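Fluvirucin B1 DH domain from module 1 (Actinomadura vulgaris, PDB 6OBV) probably dehydrates a beta-hydroxyacyl intermediate to the enoyl form during fluvirucin B1 assembly, as a dehydratase domain of a modular polyketide synthase. Local coordinates at residues 154-159 / 254-259; 279-284 / 288-293. All blocks are in the same frame, centred on the assembly; numbering follows the deposited sequence.

Overall arrangement
Both contacts lie on the same side of the chain's centre, at neighbouring strands of the dehydratase fold, with their own centres about 9 Å apart. Along the chain they come in series: 154-159, in the loop after strand 144-152, meets 254-259 at the end of strand 247-257, and contact 2 follows later in the sequence, within the hairpin of strands 277-282 and 288-299. Strands 247-257 and 288-299 are antiparallel neighbours, and backbone pairs Glu256 with Gly291 and Leu258 with Val289 connect the contacts directly. The hairpin thus extends the strand order beyond 247-257, while the loop between strands 144-152 and 171-173 runs over the surface of that strand's end.

Contact 1 (154-159 / 254-259); sequences TSSTPS and GVELLA
Extended beyond CG (chi2 173°), the side chain of Glu256 reaches the backbone N of Ser156 and the CB of Ser155, its carboxylate arriving alongside the loop at the peptide between the two serines. This is a strand-to-loop contact at the surface of the dehydratase fold: Glu256 sits on strand 247-257, next to a G1 beta bulge in which Gly254 and Val255 both face Leu98, whereas 154-159 belongs to the irregular linker after strand 144-152. One hydrogen bond joins the segments, from Ser156 N to Glu256 OE1 at 3.0 Å. It is moderately straight, with 157° at the hydrogen, and the donor comes from above the carboxylate plane. The same oxygen touches the Ser156 methylene, Glu256 OE1 lying 3.2 Å from Ser156 CB.

The hydroxyl of Ser156 is directed elsewhere: OG stands opposite the backbone N about the CA-CB bond (chi1 179°) and bonds to Thr157 O within the loop. Ser155 OG likewise has a weak bond to Ala153 O. Ser156 thus meets the carboxylate through its backbone N and CB, and Ser155 through its CB, which lies 3.2 Å from Glu256 OE2.

Contact 2 (279-284 / 288-293); sequences LHITDT and PVAGIT
Leu279 and Ile292 form an antiparallel hydrogen-bonded pair in which both backbone polar groups of each residue are used. Leu279 N donates to Ile292 O at 2.9 Å, and Ile292 N returns a short bond to Leu279 O at 2.6 Å. Ile281 N continues the pairing by donating to Ala290 O at 2.8 Å. Ile281 O then serves two donors from the same face of its carbonyl plane: Val289 N at 2.9 Å, and Ala290 N at 3.2 Å, the latter 38° out of that plane.

At the turn end a water donates to both Asp283 OD2 (2.7 Å) and Pro288 O, bridging the strand ends. The other carboxylate oxygen, Asp283 OD1, accepts from Ala287 N and is also bonded to Thr285 OG1, so the aspartate binds the turn as well.

The Leu279 and Ile292 side chains lie side by side, CD1 to CD1 4.0 Å, on the face carrying Ile281 and Ala290, where Leu230 of helix 227-232 covers Ile281 and Ile292. With CG1 of Val289 anti to the backbone N (chi1 171°), Val289 CG2 is beside that N and packs 3.7 Å from Asp283 CB. Because Val289 and Ala290 both face Ile281, the register slips by one residue: a classic beta bulge in an antiparallel beta hairpin.

Contact 1 (154-159 / 254-259)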
# COMPACT_ATOMS: atom_id res chain seq x y z
N THR A 154 -1.11 10.95 -23.29
CA THR A 154 -1.14 11.89 -24.40
C THR A 154 -0.57 13.24 -23.98
O THR A 154 -1.07 13.87 -23.04
CB THR A 154 -2.57 12.07 -24.92
OG1 THR A 154 -3.27 10.82 -24.83
CG2 THR A 154 -2.55 12.51 -26.37
N SER A 155 0.48 13.68 -24.66
CA SER A 155 1.08 14.98 -24.44
C SER A 155 0.59 15.97 -25.48
O SER A 155 0.30 15.61 -26.62
CB SER A 155 2.61 14.90 -24.49
OG SER A 155 3.08 13.71 -23.88
N SER A 156 0.49 17.23 -25.06
CA SER A 156 0.22 18.32 -25.98
C SER A 156 1.51 18.74 -26.66
O SER A 156 2.58 18.75 -26.05
CB SER A 156 -0.39 19.51 -25.24
OG SER A 156 -0.62 20.58 -26.14
N THR A 157 1.41 19.09 -27.95
CA THR A 157 2.53 19.71 -28.64
C THR A 157 2.86 21.02 -27.94
O THR A 157 1.96 21.84 -27.71
CB THR A 157 2.19 19.95 -30.11
OG1 THR A 157 0.81 20.32 -30.23
CG2 THR A 157 2.44 18.69 -30.94
N PRO A 158 4.13 21.26 -27.58
CA PRO A 158 4.45 22.36 -26.67
C PRO A 158 4.17 23.72 -27.30
O PRO A 158 4.13 23.89 -28.52
CB PRO A 158 5.95 22.18 -26.39
CG PRO A 158 6.27 20.79 -26.84
CD PRO A 158 5.32 20.49 -27.96
N SER A 159 3.97 24.72 -26.41
CA SER A 159 3.66 26.08 -26.80
C SER A 159 4.94 26.88 -27.03
O SER A 159 5.97 26.61 -26.40
CB SER A 159 2.79 26.75 -25.73
OG SER A 159 3.56 27.54 -24.85
N GLY A 254 -5.58 19.41 -18.51
CA GLY A 254 -4.41 19.44 -19.35
C GLY A 254 -3.21 19.98 -18.61
O GLY A 254 -2.63 20.98 -19.02
N VAL A 255 -2.85 19.34 -17.50
CA VAL A 255 -1.69 19.73 -16.70
C VAL A 255 -0.53 18.84 -17.10
O VAL A 255 -0.56 17.63 -16.88
CB VAL A 255 -1.98 19.64 -15.19
CG1 VAL A 255 -0.74 20.07 -14.40
CG2 VAL A 255 -3.14 20.53 -14.83
N GLU A 256 0.47 19.44 -17.73
CA GLU A 256 1.70 18.75 -18.07
C GLU A 256 2.86 19.39 -17.32
O GLU A 256 3.08 20.60 -17.42
CB GLU A 256 2.00 18.81 -19.57
CG GLU A 256 1.46 17.65 -20.34
CD GLU A 256 1.64 17.84 -21.82
OE1 GLU A 256 0.82 18.58 -22.42
OE2 GLU A 256 2.59 17.26 -22.38
N LEU A 257 3.61 18.56 -16.62
CA LEU A 257 4.88 18.98 -16.06
C LEU A 257 5.99 18.59 -17.04
O LEU A 257 6.21 17.41 -17.31
CB LEU A 257 5.08 18.35 -14.69
CG LEU A 257 6.29 18.87 -13.96
CD1 LEU A 257 6.02 20.30 -13.54
CD2 LEU A 257 6.49 17.97 -12.79
N LEU A 258 6.66 19.60 -17.60
CA LEU A 258 7.68 19.37 -18.62
C LEU A 258 9.10 19.40 -18.08
O LEU A 258 10.01 18.89 -18.75
CB LEU A 258 7.54 20.41 -19.74
CG LEU A 258 6.13 20.57 -20.32
CD1 LEU A 258 6.12 21.60 -21.43
CD2 LEU A 258 5.63 19.22 -20.85
N ALA A 259 9.33 20.00 -16.91
CA ALA A 259 10.66 20.06 -16.31
C ALA A 259 10.50 20.13 -14.80
O ALA A 259 9.73 20.95 -14.31
CB ALA A 259 11.45 21.28 -16.82

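Contact 2 (279-284 / 288-293)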
# COMPACT_ATOMS: atom_id res chain seq x y z
N LEU A 279 -2.40 28.62 -18.22
CA LEU A 279 -1.12 29.07 -17.70
C LEU A 279 0.00 28.25 -18.31
O LEU A 279 -0.07 27.02 -18.38
CB LEU A 279 -1.01 28.96 -16.16
CG LEU A 279 -2.04 29.67 -15.29
CD1 LEU A 279 -2.72 28.61 -14.49
CD2 LEU A 279 -1.42 30.68 -14.36
N HIS A 280 1.04 28.95 -18.75
CA HIS A 280 2.20 28.31 -19.33
C HIS A 280 3.41 28.84 -18.58
O HIS A 280 3.60 30.06 -18.48
CB HIS A 280 2.26 28.57 -20.84
CG HIS A 280 1.10 27.95 -21.57
ND1 HIS A 280 0.96 26.58 -21.70
CD2 HIS A 280 -0.00 28.49 -22.14
CE1 HIS A 280 -0.16 26.31 -22.35
NE2 HIS A 280 -0.76 27.46 -22.62
N ILE A 281 4.15 27.93 -17.99
CA ILE A 281 5.18 28.24 -17.02
C ILE A 281 6.51 27.87 -17.66
O ILE A 281 6.65 26.79 -18.24
CB ILE A 281 4.92 27.50 -15.71
CG1 ILE A 281 3.61 28.00 -15.10
CG2 ILE A 281 6.02 27.69 -14.70
CD1 ILE A 281 3.16 27.20 -13.93
N THR A 282 7.46 28.79 -17.60
CA THR A 282 8.78 28.58 -18.15
C THR A 282 9.80 28.84 -17.05
O THR A 282 9.45 29.35 -15.99
CB THR A 282 9.05 29.50 -19.34
OG1 THR A 282 8.64 30.83 -18.98
CG2 THR A 282 8.26 29.03 -20.54
N ASP A 283 11.05 28.49 -17.31
CA ASP A 283 12.08 28.82 -16.34
C ASP A 283 12.73 30.15 -16.75
O ASP A 283 12.38 30.75 -17.76
CB ASP A 283 13.08 27.66 -16.20
CG ASP A 283 13.78 27.28 -17.50
OD1 ASP A 283 13.99 28.15 -18.38
OD2 ASP A 283 14.13 26.09 -17.64
N THR A 284 13.65 30.64 -15.92
CA THR A 284 14.18 31.98 -16.14
C THR A 284 15.05 32.08 -17.38
O THR A 284 15.59 33.16 -17.65
CB THR A 284 14.98 32.46 -14.93
OG1 THR A 284 16.05 31.55 -14.67
CG2 THR A 284 14.06 32.57 -13.70
N PRO A 288 10.58 25.35 -21.24
CA PRO A 288 9.30 24.92 -20.67
C PRO A 288 9.45 24.30 -19.28
O PRO A 288 10.44 23.63 -18.98
CB PRO A 288 8.79 23.88 -21.68
CG PRO A 288 9.59 24.13 -22.95
CD PRO A 288 10.92 24.64 -22.49
N VAL A 289 8.47 24.55 -18.43
CA VAL A 289 8.40 23.95 -17.10
C VAL A 289 7.08 23.22 -16.90
O VAL A 289 7.05 22.04 -16.53
CB VAL A 289 8.63 24.99 -15.98
CG1 VAL A 289 8.33 24.37 -14.62
CG2 VAL A 289 10.06 25.50 -16.01
N ALA A 290 5.97 23.90 -17.14
CA ALA A 290 4.66 23.27 -17.00
C ALA A 290 3.68 24.03 -17.87
O ALA A 290 3.89 25.20 -18.20
CB ALA A 290 4.18 23.25 -15.55
N GLY A 291 2.63 23.33 -18.26
CA GLY A 291 1.51 23.95 -18.95
C GLY A 291 0.23 23.52 -18.28
O GLY A 291 0.08 22.35 -17.91
N ILE A 292 -0.66 24.46 -18.08
CA ILE A 292 -2.01 24.17 -17.58
C ILE A 292 -2.99 24.69 -18.63
O ILE A 292 -3.06 25.90 -18.88
CB ILE A 292 -2.27 24.81 -16.22
CG1 ILE A 292 -1.39 24.16 -15.15
CG2 ILE A 292 -3.74 24.66 -15.86
CD1 ILE A 292 -0.71 25.17 -14.25
N THR A 293 -3.72 23.77 -19.26
CA THR A 293 -4.65 24.21 -20.30
C THR A 293 -5.81 24.99 -19.70
O THR A 293 -6.20 26.04 -20.23
CB THR A 293 -5.16 23.02 -21.10
OG1 THR A 293 -4.03 22.35 -21.69
CG2 THR A 293 -6.11 23.48 -22.18
O HOH W 1 13.08 23.70 -18.21